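Local coordinates for GH26A (Muricauda sp. MAR_2010_75, PDB 6Q75), which probably hydrolyses beta-glycosidic bonds of polysaccharides such as beta-mannans, being a family 26 glycoside hydrolase, at residues V34-I39 against N213-W218; N56-Y61 against I96-E101; G128-K133 against W182-N187. One frame throughout, in Å; residues are numbered along the deposited sequence.

How the interactions relate
Helix 30-40, near the N terminus, makes interaction 1 with strand 214-221 and so closes a loop of 173 residues that encloses the other two contacts. Interaction 2 comes first inside it, a shorter loop that runs from the start of helix 59-68 through strand 74-78 to the C-terminal part of helix 88-100. Interaction 3 follows in series, joining residues 128-133, which lead into helix 132-138, to the loop after strand 170-173. No contacts cross. Interactions 2 and 3 lie on opposite sides of the chain's centre, their centres 32 Å apart, whereas interaction 1 ties the N-terminal helix to the strands of the barrel.

Interaction 1: V34-I39 against N213-W218; sequences VLLDYI and NLIWVW
Ile215, near the start of strand 214-221, reaches toward helix 30-40 and meets Leu35 and Leu36 there. Its CB is set back from both leucines, and contact begins at the branch. CG1 comes first: it lies 3.9 Å from Leu36 CG, with Leu36 CD1 slightly farther off. The other branch, CG2, touches the second methyl of the same leucine, Leu36 CD2, at 3.9 Å, so Leu36 runs alongside both arms of the isoleucine, the two side chains pointing in opposite directions. At the tip, CD1 enters the angle between the neighbouring leucines, 3.7 Å from Leu35 CD2 and 3.8 Å from Leu36 CG. The Leu35 chain passes this methyl aslant, and its CG is also close to CD1. The reach of the tip follows from the torsions: CG1 stands anti to the carbonyl carbon (chi1 -71°), and a nearly extended chi2 of 163° carries CD1 outward to the helix.

All the contacts across the two segments are apolar; no hydrogen bond joins them. Ile215 also touches Leu171 and Ile246 on the strands to either side, and Ile39, one turn beyond Leu35 on the helix, rests on the same two residues. The next strand residue, Trp216, instead packs against helix 194-208. This alternation places Ile215 on the inner face of the curved sheet, with helix 30-40 laid across the end where the strands begin, so that the helix closes the N-terminal end of the (beta/alpha)8 barrel, as an N-terminal helix does in many such barrels.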
loop_
_atom_site.group_PDB
_atom_site.type_symbol
_atom_site.label_atom_id
_atom_site.label_comp_id
_atom_site.label_asym_id
_atom_site.label_seq_id
_atom_site.Cartn_x
_atom_site.Cartn_y
_atom_site.Cartn_z
ATOM N N VAL A 34 -16.150 9.294 0.992
ATOM C CA VAL A 34 -16.916 8.552 -0.006
ATOM C C VAL A 34 -16.237 7.221 -0.321
ATOM O O VAL A 34 -16.894 6.171 -0.375
ATOM C CB VAL A 34 -17.113 9.411 -1.267
ATOM C CG1 VAL A 34 -17.650 8.559 -2.398
ATOM C CG2 VAL A 34 -18.099 10.545 -0.977
ATOM N N LEU A 35 -14.919 7.242 -0.526
ATOM C CA LEU A 35 -14.201 6.011 -0.855
ATOM C C LEU A 35 -14.201 5.035 0.315
ATOM O O LEU A 35 -14.381 3.818 0.121
ATOM C CB LEU A 35 -12.773 6.342 -1.279
ATOM C CG LEU A 35 -11.795 5.213 -1.612
ATOM C CD1 LEU A 35 -12.430 4.258 -2.632
ATOM C CD2 LEU A 35 -10.472 5.801 -2.139
ATOM N N LEU A 36 -13.989 5.534 1.535
ATOM C CA LEU A 36 -14.016 4.637 2.689
ATOM C C LEU A 36 -15.401 4.036 2.902
ATOM O O LEU A 36 -15.516 2.860 3.268
ATOM C CB LEU A 36 -13.558 5.368 3.949
ATOM C CG LEU A 36 -12.060 5.377 4.216
ATOM C CD1 LEU A 36 -11.762 6.220 5.472
ATOM C CD2 LEU A 36 -11.501 3.963 4.346
ATOM N N ASP A 37 -16.466 4.828 2.711
ATOM C CA ASP A 37 -17.810 4.267 2.807
ATOM C C ASP A 37 -18.017 3.195 1.752
ATOM O O ASP A 37 -18.639 2.153 2.012
ATOM C CB ASP A 37 -18.869 5.364 2.657
ATOM C CG ASP A 37 -20.284 4.795 2.579
ATOM O OD1 ASP A 37 -20.666 4.015 3.481
ATOM O OD2 ASP A 37 -21.019 5.111 1.616
ATOM N N TYR A 38 -17.499 3.432 0.550
ATOM C CA TYR A 38 -17.615 2.432 -0.504
ATOM C C TYR A 38 -16.882 1.151 -0.127
ATOM O O TYR A 38 -17.409 0.046 -0.307
ATOM C CB TYR A 38 -17.076 3.014 -1.805
ATOM C CG TYR A 38 -17.057 2.037 -2.944
ATOM C CD1 TYR A 38 -18.241 1.577 -3.516
ATOM C CD2 TYR A 38 -15.845 1.573 -3.448
ATOM C CE1 TYR A 38 -18.221 0.670 -4.571
ATOM C CE2 TYR A 38 -15.810 0.667 -4.498
ATOM C CZ TYR A 38 -16.989 0.236 -5.055
ATOM O OH TYR A 38 -16.929 -0.652 -6.105
ATOM N N ILE A 39 -15.662 1.273 0.400
ATOM C CA ILE A 39 -14.897 0.084 0.781
ATOM C C ILE A 39 -15.589 -0.655 1.924
ATOM O O ILE A 39 -15.659 -1.896 1.935
ATOM C CB ILE A 39 -13.450 0.487 1.131
ATOM C CG1 ILE A 39 -12.686 0.904 -0.130
ATOM C CG2 ILE A 39 -12.716 -0.647 1.826
ATOM C CD1 ILE A 39 -11.302 1.542 0.159
ATOM N N ASN A 213 -6.343 13.912 2.438
ATOM C CA ASN A 213 -6.839 13.046 1.382
ATOM C C ASN A 213 -6.259 11.639 1.455
ATOM O O ASN A 213 -6.436 10.866 0.507
ATOM C CB ASN A 213 -6.539 13.659 0.018
ATOM C CG ASN A 213 -5.054 13.774 -0.226
ATOM O OD1 ASN A 213 -4.287 14.066 0.709
ATOM N ND2 ASN A 213 -4.625 13.534 -1.466
ATOM N N LEU A 214 -5.572 11.284 2.536
ATOM C CA LEU A 214 -4.956 9.966 2.655
ATOM C C LEU A 214 -5.842 9.007 3.442
ATOM O O LEU A 214 -6.464 9.388 4.438
ATOM C CB LEU A 214 -3.590 10.061 3.330
ATOM C CG LEU A 214 -2.661 11.153 2.780
ATOM C CD1 LEU A 214 -1.354 11.203 3.556
ATOM C CD2 LEU A 214 -2.382 10.887 1.309
ATOM N N ILE A 215 -5.972 7.785 2.924
ATOM C CA ILE A 215 -6.503 6.649 3.664
ATOM C C ILE A 215 -5.302 5.828 4.100
ATOM O O ILE A 215 -4.513 5.381 3.256
ATOM C CB ILE A 215 -7.466 5.818 2.794
ATOM C CG1 ILE A 215 -8.771 6.603 2.573
ATOM C CG2 ILE A 215 -7.776 4.468 3.441
ATOM C CD1 ILE A 215 -9.598 6.064 1.426
ATOM N N TRP A 216 -5.143 5.615 5.404
ATOM C CA TRP A 216 -3.898 5.044 5.905
ATOM C C TRP A 216 -3.977 3.528 5.890
ATOM O O TRP A 216 -4.715 2.925 6.679
ATOM C CB TRP A 216 -3.567 5.564 7.300
ATOM C CG TRP A 216 -3.065 6.987 7.210
ATOM C CD1 TRP A 216 -3.803 8.113 6.973
ATOM C CD2 TRP A 216 -1.691 7.405 7.237
ATOM N NE1 TRP A 216 -2.974 9.215 6.908
ATOM C CE2 TRP A 216 -1.676 8.801 7.062
ATOM C CE3 TRP A 216 -0.481 6.739 7.433
ATOM C CZ2 TRP A 216 -0.493 9.535 7.049
ATOM C CZ3 TRP A 216 0.691 7.468 7.425
ATOM C CH2 TRP A 216 0.671 8.864 7.254
ATOM N N VAL A 217 -3.181 2.911 5.020
ATOM C CA VAL A 217 -3.210 1.461 4.849
ATOM C C VAL A 217 -1.957 0.918 5.506
ATOM O O VAL A 217 -0.839 1.168 5.032
ATOM C CB VAL A 217 -3.277 1.038 3.380
ATOM C CG1 VAL A 217 -3.385 -0.527 3.294
ATOM C CG2 VAL A 217 -4.465 1.711 2.672
ATOM N N TRP A 218 -2.149 0.155 6.584
ATOM C CA TRP A 218 -1.067 -0.529 7.279
ATOM C C TRP A 218 -0.907 -1.881 6.598
ATOM O O TRP A 218 -1.787 -2.727 6.714
ATOM C CB TRP A 218 -1.425 -0.672 8.757
ATOM C CG TRP A 218 -0.411 -1.380 9.637
ATOM C CD1 TRP A 218 0.643 -0.813 10.327
ATOM C CD2 TRP A 218 -0.412 -2.764 9.977
ATOM N NE1 TRP A 218 1.299 -1.775 11.062
ATOM C CE2 TRP A 218 0.675 -2.983 10.858
ATOM C CE3 TRP A 218 -1.222 -3.853 9.612
ATOM C CZ2 TRP A 218 0.974 -4.238 11.373
ATOM C CZ3 TRP A 218 -0.914 -5.106 10.131
ATOM C CH2 TRP A 218 0.162 -5.286 11.001
#

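Interaction 2: N56-Y61 against I96-E101; sequences NPSSFY and IDKYHE
Lys98 lays its aliphatic chain over one face of the Tyr61 ring, and the two side chains run past each other in opposite directions. Lys98 CD stands 4.0 Å above the ring plane, displaced from the centre toward the rim, and Lys98 CE comes 3.7 Å from Tyr61 CD1. With CG of Tyr61 anti to the backbone N (chi1 -176°), the ring extends from its helix and presents a face to Lys98 CD. Ser58 meets the neighbouring methylene group: its OG is 3.2 Å from Lys98 CE, so CE touches the hydroxyl on one flank and the ring on another, roughly at right angles.

The lysine reaches this place by bending twice, at chi2 (-76°) and at chi4 (-77°). The bend at chi4 directs NZ to Glu101, three residues on, in a salt bridge of 2.8 Å between Lys98 NZ and Glu101 OE1; Glu101 OE1 accepts through its syn lone pair. A second salt bridge, to Glu94, gives the ammonium group of this buried residue two acidic partners, which would probably favour its charged form. The hydroxyl of Ser58 also bonds to Glu94, and to the indole NE1 of Trp75; Ser58 occupies the N-cap position of helix 59-68, yet its side chain makes no capping bond. At the end of the side chain, Tyr61 OH is hydrogen-bonded to Pro72 O.

The contact thus joins the first turn of helix 59-68 to the C-terminal part of helix 88-100. Between them in the chain comes strand 74-78, whose Trp75 meets Tyr61 edge-to-face and also touches Pro57 and Lys98, so that both helices are tied to this strand of the barrel.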
loop_
_atom_site.group_PDB
_atom_site.type_symbol
_atom_site.label_atom_id
_atom_site.label_comp_id
_atom_site.label_asym_id
_atom_site.label_seq_id
_atom_site.Cartn_x
_atom_site.Cartn_y
_atom_site.Cartn_z
ATOM N N ASN A 56 7.134 3.519 -15.800
ATOM C CA ASN A 56 6.022 3.489 -16.752
ATOM C C ASN A 56 4.789 3.150 -15.934
ATOM O O ASN A 56 4.397 1.978 -15.806
ATOM C CB ASN A 56 6.275 2.466 -17.864
ATOM C CG ASN A 56 7.550 2.735 -18.611
ATOM O OD1 ASN A 56 8.609 2.192 -18.277
ATOM N ND2 ASN A 56 7.467 3.575 -19.629
ATOM N N PRO A 57 4.171 4.159 -15.316
ATOM C CA PRO A 57 3.287 3.922 -14.164
ATOM C C PRO A 57 1.940 3.313 -14.498
ATOM O O PRO A 57 1.171 3.043 -13.571
ATOM C CB PRO A 57 3.117 5.328 -13.558
ATOM C CG PRO A 57 3.466 6.273 -14.671
ATOM C CD PRO A 57 4.484 5.588 -15.519
ATOM N N SER A 58 1.628 3.067 -15.773
ATOM C CA SER A 58 0.423 2.340 -16.140
ATOM C C SER A 58 0.719 1.117 -17.009
ATOM O O SER A 58 -0.220 0.471 -17.494
ATOM C CB SER A 58 -0.550 3.282 -16.847
ATOM O OG SER A 58 -1.126 4.194 -15.924
ATOM N N SER A 59 1.995 0.752 -17.195
ATOM C CA SER A 59 2.314 -0.260 -18.194
ATOM C C SER A 59 1.690 -1.609 -17.848
ATOM O O SER A 59 1.164 -2.296 -18.732
ATOM C CB SER A 59 3.830 -0.396 -18.366
ATOM O OG SER A 59 4.458 -0.896 -17.197
ATOM N N PHE A 60 1.730 -2.010 -16.581
ATOM C CA PHE A 60 1.140 -3.294 -16.223
ATOM C C PHE A 60 -0.348 -3.201 -15.915
ATOM O O PHE A 60 -1.064 -4.195 -16.103
ATOM C CB PHE A 60 1.913 -3.924 -15.065
ATOM C CG PHE A 60 3.315 -4.277 -15.457
ATOM C CD1 PHE A 60 3.546 -5.352 -16.309
ATOM C CD2 PHE A 60 4.391 -3.489 -15.052
ATOM C CE1 PHE A 60 4.826 -5.664 -16.725
ATOM C CE2 PHE A 60 5.690 -3.801 -15.466
ATOM C CZ PHE A 60 5.903 -4.884 -16.304
ATOM N N TYR A 61 -0.831 -2.019 -15.524
ATOM C CA TYR A 61 -2.266 -1.750 -15.525
ATOM C C TYR A 61 -2.857 -1.990 -16.909
ATOM O O TYR A 61 -3.867 -2.697 -17.065
ATOM C CB TYR A 61 -2.509 -0.301 -15.083
ATOM C CG TYR A 61 -3.963 0.083 -14.937
ATOM C CD1 TYR A 61 -4.679 0.573 -16.016
ATOM C CD2 TYR A 61 -4.615 -0.032 -13.708
ATOM C CE1 TYR A 61 -6.012 0.933 -15.892
ATOM C CE2 TYR A 61 -5.948 0.344 -13.562
ATOM C CZ TYR A 61 -6.642 0.815 -14.659
ATOM O OH TYR A 61 -7.965 1.164 -14.535
ATOM N N ILE A 96 -3.558 11.464 -11.437
ATOM C CA ILE A 96 -4.706 12.327 -11.717
ATOM C C ILE A 96 -5.443 11.839 -12.954
ATOM O O ILE A 96 -6.680 11.774 -12.968
ATOM C CB ILE A 96 -4.268 13.791 -11.850
ATOM C CG1 ILE A 96 -3.897 14.348 -10.476
ATOM C CG2 ILE A 96 -5.367 14.632 -12.462
ATOM C CD1 ILE A 96 -2.991 15.595 -10.538
ATOM N N ASP A 97 -4.705 11.476 -14.009
ATOM C CA ASP A 97 -5.369 10.935 -15.194
ATOM C C ASP A 97 -6.161 9.674 -14.860
ATOM O O ASP A 97 -7.304 9.531 -15.305
ATOM C CB ASP A 97 -4.367 10.607 -16.314
ATOM C CG ASP A 97 -3.883 11.849 -17.082
ATOM O OD1 ASP A 97 -4.392 12.965 -16.834
ATOM O OD2 ASP A 97 -3.026 11.684 -17.986
ATOM N N LYS A 98 -5.573 8.744 -14.084
ATOM C CA LYS A 98 -6.279 7.502 -13.766
ATOM C C LYS A 98 -7.510 7.767 -12.910
ATOM O O LYS A 98 -8.579 7.200 -13.162
ATOM C CB LYS A 98 -5.335 6.514 -13.085
ATOM C CG LYS A 98 -4.400 5.836 -14.061
ATOM C CD LYS A 98 -5.140 4.751 -14.843
ATOM C CE LYS A 98 -4.362 4.301 -16.061
ATOM N NZ LYS A 98 -4.440 5.263 -17.183
ATOM N N TYR A 99 -7.392 8.666 -11.930
ATOM C CA TYR A 99 -8.546 9.081 -11.145
ATOM C C TYR A 99 -9.621 9.685 -12.048
ATOM O O TYR A 99 -10.813 9.379 -11.909
ATOM C CB TYR A 99 -8.099 10.087 -10.068
ATOM C CG TYR A 99 -9.225 10.513 -9.168
ATOM C CD1 TYR A 99 -9.856 9.585 -8.357
ATOM C CD2 TYR A 99 -9.695 11.815 -9.172
ATOM C CE1 TYR A 99 -10.896 9.944 -7.541
ATOM C CE2 TYR A 99 -10.752 12.195 -8.351
ATOM C CZ TYR A 99 -11.347 11.247 -7.538
ATOM O OH TYR A 99 -12.403 11.578 -6.722
ATOM N N HIS A 100 -9.213 10.524 -13.002
ATOM C CA HIS A 100 -10.161 11.104 -13.942
ATOM C C HIS A 100 -10.788 10.052 -14.842
ATOM O O HIS A 100 -11.852 10.294 -15.420
ATOM C CB HIS A 100 -9.483 12.163 -14.796
ATOM C CG HIS A 100 -9.211 13.435 -14.056
ATOM N ND1 HIS A 100 -9.762 13.704 -12.821
ATOM C CD2 HIS A 100 -8.488 14.526 -14.395
ATOM C CE1 HIS A 100 -9.366 14.900 -12.418
ATOM N NE2 HIS A 100 -8.585 15.416 -13.352
ATOM N N GLU A 101 -10.104 8.935 -15.047
ATOM C CA GLU A 101 -10.669 7.819 -15.793
ATOM C C GLU A 101 -11.585 6.945 -14.950
ATOM O O GLU A 101 -12.215 6.039 -15.501
ATOM C CB GLU A 101 -9.527 6.999 -16.415
ATOM C CG GLU A 101 -8.917 7.747 -17.600
ATOM C CD GLU A 101 -7.459 7.388 -17.854
ATOM O OE1 GLU A 101 -7.010 6.351 -17.330
ATOM O OE2 GLU A 101 -6.756 8.173 -18.542
#

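Interaction 3: G128-K133 against W182-N187; sequences GEISKK and WFWWGN
Ile130 and Trp184 bring together two connecting segments of the (beta/alpha)8 barrel, the approach to helix 132-138 and a type I beta turn from Phe183 to Gly186 in the loop after strand 170-173. The close part lies around the tryptophan. Ile130 CG2 sits 3.3 Å from Trp184 O, while the longer branch, held extended with CG1 anti to the backbone N (chi1 -176°), takes CD1 to 3.9 Å from Trp184 CE3, meeting the indole aslant. Gly128 adds a backbone contact, its O lying 3.6 Å from Trp184 CB. On one face of the same indole, Trp185 CE3 stands 3.3 Å above the plane toward the rim, and Trp135 and Met138 of helix 132-138 also touch Trp184, leaving this residue buried.

On either side of Ile130 in the chain the segment turns to solvent: Glu129 before it and Lys132 and Lys133 after it are exposed and modelled only in part, consistent with mobile side-chain ends. The backbone here is fixed by the N-cap residue Ser131, whose OG bonds to Glu134 N. No hydrogen bond crosses between the two segments; the polar atoms of the tryptophan are satisfied by other residues, its O by Lys188 NZ and its indole NE1 by Val111 O.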
loop_
_atom_site.group_PDB
_atom_site.type_symbol
_atom_site.label_atom_id
_atom_site.label_comp_id
_atom_site.label_asym_id
_atom_site.label_seq_id
_atom_site.Cartn_x
_atom_site.Cartn_y
_atom_site.Cartn_z
ATOM N N GLY A 128 19.222 -2.264 3.321
ATOM C CA GLY A 128 20.469 -2.160 4.055
ATOM C C GLY A 128 20.272 -2.301 5.559
ATOM O O GLY A 128 19.153 -2.313 6.058
ATOM N N GLU A 129 21.381 -2.499 6.273
ATOM C CA GLU A 129 21.341 -2.591 7.728
ATOM C C GLU A 129 21.251 -1.199 8.350
ATOM O O GLU A 129 21.802 -0.232 7.820
ATOM C CB GLU A 129 22.588 -3.309 8.261
ATOM N N ILE A 130 20.565 -1.109 9.489
ATOM C CA ILE A 130 20.459 0.132 10.254
ATOM C C ILE A 130 20.686 -0.184 11.727
ATOM O O ILE A 130 20.169 -1.178 12.244
ATOM C CB ILE A 130 19.100 0.816 10.021
ATOM C CG1 ILE A 130 19.046 2.162 10.742
ATOM C CG2 ILE A 130 17.940 -0.139 10.405
ATOM C CD1 ILE A 130 17.870 3.011 10.346
ATOM N N SER A 131 21.480 0.644 12.410
ATOM C CA SER A 131 21.740 0.332 13.803
ATOM C C SER A 131 20.606 0.820 14.699
ATOM O O SER A 131 19.781 1.651 14.311
ATOM C CB SER A 131 23.051 0.967 14.264
ATOM O OG SER A 131 22.836 2.346 14.497
ATOM N N LYS A 132 20.589 0.302 15.927
ATOM C CA LYS A 132 19.613 0.771 16.907
ATOM C C LYS A 132 19.752 2.273 17.147
ATOM O O LYS A 132 18.749 2.990 17.212
ATOM C CB LYS A 132 19.774 -0.003 18.216
ATOM C CG LYS A 132 18.790 0.372 19.303
ATOM N N LYS A 133 20.987 2.777 17.241
ATOM C CA LYS A 133 21.176 4.213 17.463
ATOM C C LYS A 133 20.718 5.043 16.267
ATOM O O LYS A 133 20.120 6.115 16.444
ATOM C CB LYS A 133 22.639 4.515 17.787
ATOM C CG LYS A 133 22.861 5.901 18.357
ATOM C CD LYS A 133 23.362 6.835 17.289
ATOM N N TRP A 182 13.549 -7.886 5.939
ATOM C CA TRP A 182 14.363 -7.517 4.786
ATOM C C TRP A 182 14.531 -6.015 4.579
ATOM O O TRP A 182 15.602 -5.590 4.128
ATOM C CB TRP A 182 13.787 -8.136 3.511
ATOM C CG TRP A 182 12.287 -8.145 3.382
ATOM C CD1 TRP A 182 11.514 -7.211 2.741
ATOM C CD2 TRP A 182 11.386 -9.152 3.866
ATOM N NE1 TRP A 182 10.183 -7.586 2.790
ATOM C CE2 TRP A 182 10.080 -8.765 3.482
ATOM C CE3 TRP A 182 11.552 -10.328 4.604
ATOM C CZ2 TRP A 182 8.943 -9.520 3.809
ATOM C CZ3 TRP A 182 10.426 -11.097 4.915
ATOM C CH2 TRP A 182 9.135 -10.681 4.526
ATOM N N PHE A 183 13.529 -5.204 4.890
ATOM C CA PHE A 183 13.663 -3.757 4.723
ATOM C C PHE A 183 14.297 -3.128 5.958
ATOM O O PHE A 183 14.195 -3.652 7.067
ATOM C CB PHE A 183 12.287 -3.125 4.477
ATOM C CG PHE A 183 11.672 -3.466 3.138
ATOM C CD1 PHE A 183 12.407 -3.363 1.967
ATOM C CD2 PHE A 183 10.346 -3.883 3.057
ATOM C CE1 PHE A 183 11.825 -3.657 0.738
ATOM C CE2 PHE A 183 9.775 -4.203 1.842
ATOM C CZ PHE A 183 10.502 -4.080 0.679
ATOM N N TRP A 184 14.920 -1.948 5.771
ATOM C CA TRP A 184 15.580 -1.324 6.913
ATOM C C TRP A 184 14.590 -0.952 8.011
ATOM O O TRP A 184 14.968 -0.885 9.183
ATOM C CB TRP A 184 16.386 -0.090 6.479
ATOM C CG TRP A 184 15.601 1.064 5.914
ATOM C CD1 TRP A 184 15.433 1.371 4.598
ATOM C CD2 TRP A 184 14.955 2.112 6.658
ATOM N NE1 TRP A 184 14.685 2.530 4.472
ATOM C CE2 TRP A 184 14.389 3.003 5.723
ATOM C CE3 TRP A 184 14.784 2.364 8.022
ATOM C CZ2 TRP A 184 13.646 4.134 6.109
ATOM C CZ3 TRP A 184 14.055 3.493 8.404
ATOM C CH2 TRP A 184 13.493 4.358 7.445
ATOM N N TRP A 185 13.338 -0.691 7.665
ATOM C CA TRP A 185 12.322 -0.380 8.663
ATOM C C TRP A 185 11.648 -1.632 9.227
ATOM O O TRP A 185 10.695 -1.517 10.011
ATOM C CB TRP A 185 11.271 0.556 8.057
ATOM C CG TRP A 185 10.535 -0.046 6.892
ATOM C CD1 TRP A 185 9.435 -0.869 6.947
ATOM C CD2 TRP A 185 10.806 0.170 5.511
ATOM N NE1 TRP A 185 9.032 -1.210 5.673
ATOM C CE2 TRP A 185 9.851 -0.586 4.773
ATOM C CE3 TRP A 185 11.790 0.886 4.818
ATOM C CZ2 TRP A 185 9.843 -0.614 3.390
ATOM C CZ3 TRP A 185 11.786 0.864 3.441
ATOM C CH2 TRP A 185 10.816 0.103 2.732
ATOM N N GLY A 186 12.116 -2.818 8.838
ATOM C CA GLY A 186 11.464 -4.053 9.219
ATOM C C GLY A 186 11.954 -4.623 10.533
ATOM O O GLY A 186 13.072 -4.350 10.986
ATOM N N ASN A 187 11.081 -5.427 11.143
ATOM C CA ASN A 187 11.358 -6.115 12.404
ATOM C C ASN A 187 11.903 -5.177 13.485
ATOM O O ASN A 187 12.876 -5.486 14.164
ATOM C CB ASN A 187 12.340 -7.268 12.185
ATOM C CG ASN A 187 12.445 -8.169 13.395
ATOM O OD1 ASN A 187 11.496 -8.311 14.151
ATOM N ND2 ASN A 187 13.607 -8.779 13.584
#